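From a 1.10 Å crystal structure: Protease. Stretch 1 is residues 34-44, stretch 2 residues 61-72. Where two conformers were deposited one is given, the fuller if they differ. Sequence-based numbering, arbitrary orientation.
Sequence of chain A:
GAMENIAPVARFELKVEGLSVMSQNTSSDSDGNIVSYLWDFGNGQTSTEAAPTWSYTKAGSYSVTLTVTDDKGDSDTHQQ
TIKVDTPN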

ATOM      1  N   ILE A  34       3.457 -13.850  -5.374  1.00  5.82           N
ATOM      2  CA  ILE A  34       2.683 -12.635  -5.603  1.00  5.66           C
ATOM      3  C   ILE A  34       2.952 -12.120  -7.019  1.00  4.84           C
ATOM      4  O   ILE A  34       4.117 -11.960  -7.396  1.00  6.85           O
ATOM      5  CB  ILE A  34       2.941 -11.569  -4.531  1.00  5.59           C
ATOM      6  CG1 ILE A  34       2.424 -12.083  -3.169  1.00  6.86           C
ATOM      7  CG2 ILE A  34       2.284 -10.240  -4.905  1.00  5.81           C
ATOM      8  CD1 ILE A  34       2.883 -11.270  -1.980  1.00  7.86           C
ATOM      9  N   VAL A  35       1.888 -11.816  -7.759  1.00  4.51           N
ATOM     10  CA  VAL A  35       1.978 -11.358  -9.118  1.00  4.43           C
ATOM     11  C   VAL A  35       1.431  -9.954  -9.353  1.00  4.00           C
ATOM     12  O   VAL A  35       1.725  -9.382 -10.416  1.00  4.44           O
ATOM     13  CB  VAL A  35       1.326 -12.334 -10.114  1.00  6.60           C
ATOM     14  CG1 VAL A  35       1.977 -13.728  -9.994  1.00  9.10           C
ATOM     15  CG2 VAL A  35      -0.173 -12.417  -9.963  1.00  7.64           C
ATOM     16  N   SER A  36       0.600  -9.427  -8.468  1.00  3.82           N
ATOM     17  CA  SER A  36       0.022  -8.111  -8.681  1.00  3.48           C
ATOM     18  C   SER A  36      -0.340  -7.441  -7.361  1.00  3.11           C
ATOM     19  O   SER A  36      -0.446  -8.104  -6.305  1.00  3.77           O
ATOM     20  CB  SER A  36      -1.235  -8.200  -9.551  1.00  4.14           C
ATOM     21  OG  SER A  36      -2.284  -8.838  -8.850  1.00  5.28           O
ATOM     22  N   TYR A  37      -0.504  -6.145  -7.478  1.00  3.56           N
ATOM     23  CA  TYR A  37      -0.706  -5.222  -6.378  1.00  3.86           C
ATOM     24  C   TYR A  37      -1.792  -4.214  -6.755  1.00  3.96           C
ATOM     25  O   TYR A  37      -1.792  -3.690  -7.882  1.00  4.76           O
ATOM     26  CB  TYR A  37       0.576  -4.423  -6.116  1.00  4.80           C
ATOM     27  CG  TYR A  37       1.785  -5.271  -5.900  1.00  4.12           C
ATOM     28  CD1 TYR A  37       2.013  -5.919  -4.720  1.00  5.41           C
ATOM     29  CD2 TYR A  37       2.662  -5.571  -6.954  1.00  5.24           C
ATOM     30  CE1 TYR A  37       3.053  -6.769  -4.513  1.00  6.26           C
ATOM     31  CE2 TYR A  37       3.740  -6.387  -6.780  1.00  5.69           C
ATOM     32  CZ  TYR A  37       3.948  -6.982  -5.543  1.00  6.32           C
ATOM     33  OH  TYR A  37       5.031  -7.846  -5.348  1.00  8.03           O
ATOM     34  N   LEU A  38      -2.659  -3.899  -5.792  1.00  3.91           N
ATOM     35  CA  LEU A  38      -3.558  -2.749  -5.908  1.00  4.12           C
ATOM     36  C   LEU A  38      -3.372  -1.930  -4.641  1.00  3.47           C
ATOM     37  O   LEU A  38      -3.824  -2.336  -3.536  1.00  3.94           O
ATOM     38  CB  LEU A  38      -5.012  -3.148  -6.154  1.00  4.33           C
ATOM     39  CG  LEU A  38      -6.016  -2.089  -6.531  1.00  5.87           C
ATOM     40  CD1 LEU A  38      -6.425  -1.223  -5.371  1.00  6.80           C
ATOM     41  CD2 LEU A  38      -5.586  -1.273  -7.760  1.00  5.58           C
ATOM     42  N   TRP A  39      -2.723  -0.807  -4.763  1.00  3.15           N
ATOM     43  CA  TRP A  39      -2.599   0.178  -3.687  1.00  3.66           C
ATOM     44  C   TRP A  39      -3.732   1.172  -3.818  1.00  3.52           C
ATOM     45  O   TRP A  39      -4.137   1.572  -4.925  1.00  3.95           O
ATOM     46  CB  TRP A  39      -1.271   0.989  -3.849  1.00  4.11           C
ATOM     47  CG  TRP A  39      -0.034   0.264  -3.546  1.00  3.92           C
ATOM     48  CD1 TRP A  39       0.700  -0.518  -4.418  1.00  3.75           C
ATOM     49  CD2 TRP A  39       0.652   0.237  -2.299  1.00  3.90           C
ATOM     50  NE1 TRP A  39       1.817  -1.009  -3.786  1.00  3.83           N
ATOM     51  CE2 TRP A  39       1.817  -0.559  -2.479  1.00  4.00           C
ATOM     52  CE3 TRP A  39       0.432   0.811  -1.058  1.00  4.24           C
ATOM     53  CZ2 TRP A  39       2.773  -0.723  -1.457  1.00  4.75           C
ATOM     54  CZ3 TRP A  39       1.347   0.607  -0.058  1.00  4.66           C
ATOM     55  CH2 TRP A  39       2.505  -0.152  -0.242  1.00  4.86           C
ATOM     56  N   ASP A  40      -4.183   1.628  -2.658  1.00  3.92           N
ATOM     57  CA  ASP A  40      -5.350   2.504  -2.536  1.00  3.61           C
ATOM     58  C   ASP A  40      -4.968   3.501  -1.459  1.00  3.54           C
ATOM     59  O   ASP A  40      -4.816   3.149  -0.288  1.00  4.02           O
ATOM     60  CB  ASP A  40      -6.521   1.599  -2.212  1.00  4.35           C
ATOM     61  CG  ASP A  40      -7.764   2.227  -1.672  1.00  4.17           C
ATOM     62  OD1 ASP A  40      -7.802   3.449  -1.395  1.00  4.45           O
ATOM     63  OD2 ASP A  40      -8.765   1.456  -1.487  1.00  5.87           O
ATOM     64  N   PHE A  41      -4.741   4.770  -1.835  1.00  3.31           N
ATOM     65  CA  PHE A  41      -4.117   5.706  -0.951  1.00  3.49           C
ATOM     66  C   PHE A  41      -5.070   6.440  -0.011  1.00  3.60           C
ATOM     67  O   PHE A  41      -4.658   7.305   0.757  1.00  4.23           O
ATOM     68  CB  PHE A  41      -3.265   6.696  -1.768  1.00  3.86           C
ATOM     69  CG  PHE A  41      -2.222   6.009  -2.673  1.00  3.67           C
ATOM     70  CD1 PHE A  41      -1.460   4.973  -2.243  1.00  4.10           C
ATOM     71  CD2 PHE A  41      -2.044   6.497  -3.953  1.00  4.80           C
ATOM     72  CE1 PHE A  41      -0.499   4.408  -3.069  1.00  4.32           C
ATOM     73  CE2 PHE A  41      -1.103   5.899  -4.811  1.00  5.49           C
ATOM     74  CZ  PHE A  41      -0.320   4.886  -4.330  1.00  4.88           C
ATOM     75  N   GLY A  42      -6.351   6.099  -0.061  1.00  3.34           N
ATOM     76  CA  GLY A  42      -7.312   6.683   0.888  1.00  3.61           C
ATOM     77  C   GLY A  42      -7.754   8.071   0.500  1.00  3.22           C
ATOM     78  O   GLY A  42      -8.260   8.810   1.341  1.00  3.76           O
ATOM     79  N   ASN A  43      -7.590   8.436  -0.775  1.00  3.91           N
ATOM     80  CA  ASN A  43      -7.878   9.771  -1.289  1.00  3.59           C
ATOM     81  C   ASN A  43      -8.488   9.718  -2.698  1.00  3.63           C
ATOM     82  O   ASN A  43      -8.556  10.779  -3.339  1.00  4.41           O
ATOM     83  CB  ASN A  43      -6.608  10.614  -1.307  1.00  3.88           C
ATOM     84  CG  ASN A  43      -5.613  10.106  -2.312  1.00  3.68           C
ATOM     85  OD1 ASN A  43      -5.660   8.926  -2.719  1.00  4.02           O
ATOM     86  ND2 ASN A  43      -4.671  10.959  -2.712  1.00  4.35           N
ATOM     87  N   GLY A  44      -8.843   8.543  -3.149  1.00  3.89           N
ATOM     88  CA  GLY A  44      -9.363   8.349  -4.510  1.00  4.42           C
ATOM     89  C   GLY A  44      -8.329   7.871  -5.518  1.00  4.06           C
ATOM     90  O   GLY A  44      -8.652   7.474  -6.623  1.00  5.30           O
ATOM     91  N   SER A  61      -5.743  12.836   7.791  0.70  6.67           N
ATOM     92  CA  SER A  61      -5.569  11.427   8.060  0.70  5.83           C
ATOM     93  C   SER A  61      -6.063  10.648   6.838  0.70  5.70           C
ATOM     94  O   SER A  61      -7.199  10.900   6.377  0.70  6.18           O
ATOM     95  CB  SER A  61      -6.393  11.016   9.272  0.70  6.86           C
ATOM     96  OG  SER A  61      -6.207   9.704   9.667  0.70 10.03           O
ATOM     97  N   TYR A  62      -5.227   9.728   6.332  1.00  5.06           N
ATOM     98  CA  TYR A  62      -5.590   8.913   5.168  1.00  4.00           C
ATOM     99  C   TYR A  62      -5.273   7.474   5.429  1.00  4.21           C
ATOM    100  O   TYR A  62      -4.199   7.133   5.973  1.00  5.48           O
ATOM    101  CB  TYR A  62      -4.814   9.398   3.908  1.00  4.40           C
ATOM    102  CG  TYR A  62      -5.109  10.826   3.533  1.00  4.21           C
ATOM    103  CD1 TYR A  62      -6.161  11.122   2.672  1.00  4.22           C
ATOM    104  CD2 TYR A  62      -4.364  11.858   4.030  1.00  5.03           C
ATOM    105  CE1 TYR A  62      -6.388  12.441   2.264  1.00  4.17           C
ATOM    106  CE2 TYR A  62      -4.604  13.176   3.647  1.00  4.83           C
ATOM    107  CZ  TYR A  62      -5.626  13.458   2.766  1.00  4.68           C
ATOM    108  OH  TYR A  62      -5.901  14.747   2.311  1.00  5.16           O
ATOM    109  N   SER A  63      -6.160   6.574   5.015  0.80  3.71           N
ATOM    110  CA  SER A  63      -5.944   5.159   5.096  0.80  3.90           C
ATOM    111  C   SER A  63      -5.285   4.620   3.812  0.80  3.73           C
ATOM    112  O   SER A  63      -5.829   4.805   2.737  0.80  3.82           O
ATOM    113  CB  SER A  63      -7.249   4.455   5.335  0.80  5.28           C
ATOM    114  OG  SER A  63      -7.822   4.821   6.567  0.80  7.33           O
ATOM    115  N   VAL A  64      -4.134   4.015   3.988  1.00  3.74           N
ATOM    116  CA  VAL A  64      -3.425   3.395   2.856  1.00  3.51           C
ATOM    117  C   VAL A  64      -3.669   1.906   2.913  1.00  3.30           C
ATOM    118  O   VAL A  64      -3.393   1.245   3.934  1.00  4.34           O
ATOM    119  CB  VAL A  64      -1.931   3.674   2.952  1.00  3.87           C
ATOM    120  CG1 VAL A  64      -1.200   3.008   1.838  1.00  4.06           C
ATOM    121  CG2 VAL A  64      -1.684   5.164   2.890  1.00  5.39           C
ATOM    122  N   THR A  65      -4.201   1.349   1.831  1.00  3.52           N
ATOM    123  CA  THR A  65      -4.555  -0.036   1.722  1.00  3.76           C
ATOM    124  C   THR A  65      -3.776  -0.686   0.586  1.00  3.52           C
ATOM    125  O   THR A  65      -3.689  -0.108  -0.514  1.00  4.70           O
ATOM    126  CB  THR A  65      -6.102  -0.125   1.488  1.00  4.32           C
ATOM    127  OG1 THR A  65      -6.785   0.581   2.544  1.00  5.34           O
ATOM    128  CG2 THR A  65      -6.555  -1.534   1.470  1.00  5.94           C
ATOM    129  N   LEU A  66      -3.248  -1.866   0.825  1.00  3.52           N
ATOM    130  CA  LEU A  66      -2.586  -2.679  -0.197  1.00  3.65           C
ATOM    131  C   LEU A  66      -3.254  -4.024  -0.286  1.00  3.35           C
ATOM    132  O   LEU A  66      -3.355  -4.729   0.730  1.00  3.78           O
ATOM    133  CB  LEU A  66      -1.105  -2.895   0.137  1.00  3.53           C
ATOM    134  CG  LEU A  66      -0.369  -3.900  -0.783  1.00  3.98           C
ATOM    135  CD1 LEU A  66      -0.332  -3.430  -2.239  1.00  4.55           C
ATOM    136  CD2 LEU A  66       1.017  -4.171  -0.273  1.00  4.65           C
ATOM    137  N   THR A  67      -3.629  -4.416  -1.496  1.00  3.59           N
ATOM    138  CA  THR A  67      -4.049  -5.768  -1.802  1.00  3.78           C
ATOM    139  C   THR A  67      -3.001  -6.414  -2.676  1.00  3.87           C
ATOM    140  O   THR A  67      -2.557  -5.803  -3.664  1.00  5.63           O
ATOM    141  CB  THR A  67      -5.426  -5.728  -2.536  1.00  4.68           C
ATOM    142  OG1 THR A  67      -6.431  -5.230  -1.660  1.00  4.59           O
ATOM    143  CG2 THR A  67      -5.866  -7.121  -3.004  1.00  5.41           C
ATOM    144  N   VAL A  68      -2.604  -7.626  -2.301  1.00  4.03           N
ATOM    145  CA  VAL A  68      -1.709  -8.427  -3.127  1.00  3.80           C
ATOM    146  C   VAL A  68      -2.488  -9.652  -3.621  1.00  3.94           C
ATOM    147  O   VAL A  68      -3.361 -10.154  -2.913  1.00  4.64           O
ATOM    148  CB  VAL A  68      -0.463  -8.844  -2.367  1.00  4.56           C
ATOM    149  CG1 VAL A  68       0.258  -7.613  -1.781  1.00  5.52           C
ATOM    150  CG2 VAL A  68      -0.711  -9.880  -1.252  1.00  5.84           C
ATOM    151  N   THR A  69      -2.147 -10.112  -4.831  1.00  3.91           N
ATOM    152  CA  THR A  69      -2.766 -11.267  -5.430  1.00  4.25           C
ATOM    153  C   THR A  69      -1.704 -12.176  -5.978  1.00  3.87           C
ATOM    154  O   THR A  69      -0.707 -11.694  -6.569  1.00  4.31           O
ATOM    155  CB  THR A  69      -3.768 -10.856  -6.543  1.00  4.37           C
ATOM    156  OG1 THR A  69      -4.729  -9.946  -5.974  1.00  4.97           O
ATOM    157  CG2 THR A  69      -4.503 -12.023  -7.125  1.00  5.58           C
ATOM    158  N   ASP A  70      -1.857 -13.477  -5.786  1.00  4.16           N
ATOM    159  CA  ASP A  70      -0.848 -14.445  -6.153  1.00  4.22           C
ATOM    160  C   ASP A  70      -1.205 -15.256  -7.406  1.00  4.35           C
ATOM    161  O   ASP A  70      -2.231 -15.045  -8.087  1.00  4.57           O
ATOM    162  CB  ASP A  70      -0.421 -15.282  -4.965  1.00  5.01           C
ATOM    163  CG  ASP A  70      -1.394 -16.405  -4.575  1.00  5.46           C
ATOM    164  OD1 ASP A  70      -2.441 -16.568  -5.250  1.00  5.31           O
ATOM    165  OD2 ASP A  70      -1.076 -17.067  -3.549  1.00  6.92           O
ATOM    166  N   ASP A  71      -0.254 -16.094  -7.798  0.60  4.73           N
ATOM    167  CA  ASP A  71      -0.364 -16.950  -8.980  0.60  4.77           C
ATOM    168  C   ASP A  71      -1.557 -17.895  -9.025  0.60  4.85           C
ATOM    169  O   ASP A  71      -1.924 -18.292 -10.131  0.60  4.95           O
ATOM    170  CB  ASP A  71       0.880 -17.842  -9.150  0.60  5.17           C
ATOM    171  CG  ASP A  71       1.066 -18.808  -8.021  0.60  6.89           C
ATOM    172  OD1 ASP A  71       1.267 -18.384  -6.868  0.60  8.57           O
ATOM    173  OD2 ASP A  71       1.037 -19.997  -8.322  0.60 13.45           O
ATOM    174  N   LYS A  72      -2.117 -18.232  -7.870  1.00  5.59           N
ATOM    175  CA  LYS A  72      -3.289 -19.046  -7.770  1.00  6.79           C
ATOM    176  C   LYS A  72      -4.583 -18.253  -7.631  1.00  6.78           C
ATOM    177  O   LYS A  72      -5.672 -18.847  -7.468  1.00  8.10           O
ATOM    178  CB  LYS A  72      -3.194 -20.109  -6.702  1.00 11.61           C
ATOM    179  CG  LYS A  72      -2.729 -19.751  -5.420  1.00 13.64           C
ATOM    180  CD  LYS A  72      -2.733 -20.907  -4.447  1.00 15.77           C
ATOM    181  CE  LYS A  72      -2.198 -20.512  -3.120  1.00 16.87           C
ATOM    182  NZ  LYS A  72      -2.450 -19.206  -2.501  1.00 14.35           N
TER
HETATM  183  O   HOH W   1      -6.047  -2.535  -1.779  1.00  5.53           O
HETATM  184  O   HOH W   2      -7.640   3.002   1.639  1.00  5.49           O

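The two stretches pair as neighbouring antiparallel strands, 34-40 against 61-70, and backbone hydrogen bonds carry the register. Three pairs bond in both directions. Thr69 N donates to Ser36 O at 3.0 Å and Ser36 N returns a longer bond to Thr69 O at 3.2 Å; Leu38 N to Thr67 O and Thr67 N to Leu38 O are both 2.9 Å; Asp40 N to Thr65 O and Thr65 N to Asp40 O are both 2.8 Å. Between them lie the non-hydrogen-bonded pairs Tyr37 with Val68 and Trp39 with Leu66, whose alpha carbons sit closer together and bring CA-H groups against the same carbonyls: Tyr37 CA is 3.3 Å from Thr67 O, and Val68 CA is 3.4 Å from Ser36 O.

The regular ladder is broken at the start of the first strand. Thr69 O accepts from Val35 N at 2.9 Å as well as from Ser36 N, so two successive residues answer to one carbonyl. This is a beta bulge, and beyond it Ile34 pairs with Asp70, the register shifted by one. Val35, with phi/psi of -118/-19, leaves the extended conformation at the bulge.

Apolar packing gathers on the face that carries Tyr37, Trp39, Leu66 and Val68. Leu66 CD1 lies 3.5 Å from the centroid of the Trp39 five-membered ring and only 9° off its normal, a CH-pi contact in which a methyl group meets the flat of the indole. Leucine suits the place because its branch lies far enough from the backbone for a methyl to reach over the neighbouring ring. The same methyl also approaches Tyr37, with Leu66 CD1 4.1 Å from Tyr37 CB. Compact, beta-branched valines, at ease in extended backbone, fill in around the aromatics: Val64 CG1 meets the edge of the Trp39 ring, 4.0 Å from Trp39 CZ3, and Val68 CG1 is 3.8 Å from Tyr37 CD1. Val68 CG2 also touches Ile34 CD1 at 3.9 Å.

The other face carries Ser36, Leu38, Asp40, Thr65, Thr67 and Thr69. Threonine combines a beta-branched shape suited to strands with a hydroxyl that can bind solvent. Water 1 donates to Leu38 O at 2.8 Å and hydrogen-bonds Thr67 OG1 at 2.7 Å, linking the strands. Water 2 lies 2.7 Å from Thr65 OG1, to which it is hydrogen-bonded; its protons are shared among more acceptors than it can serve at once, with Ser63 O at 2.8 Å and, more weakly, Asp40 OD1 at 3.1 Å among them.

Where the first strand ends, Gly42 N makes a weak hydrogen bond to Asp40 OD1 at 3.3 Å. Gly42 has a positive phi of 80°, which favours glycine, and its CA lies just 3.0 Å from Ser63 O; a beta carbon here would clash with that oxygen. Gly42 O then meets the edge of the Tyr62 ring, 3.4 Å from Tyr62 CD1.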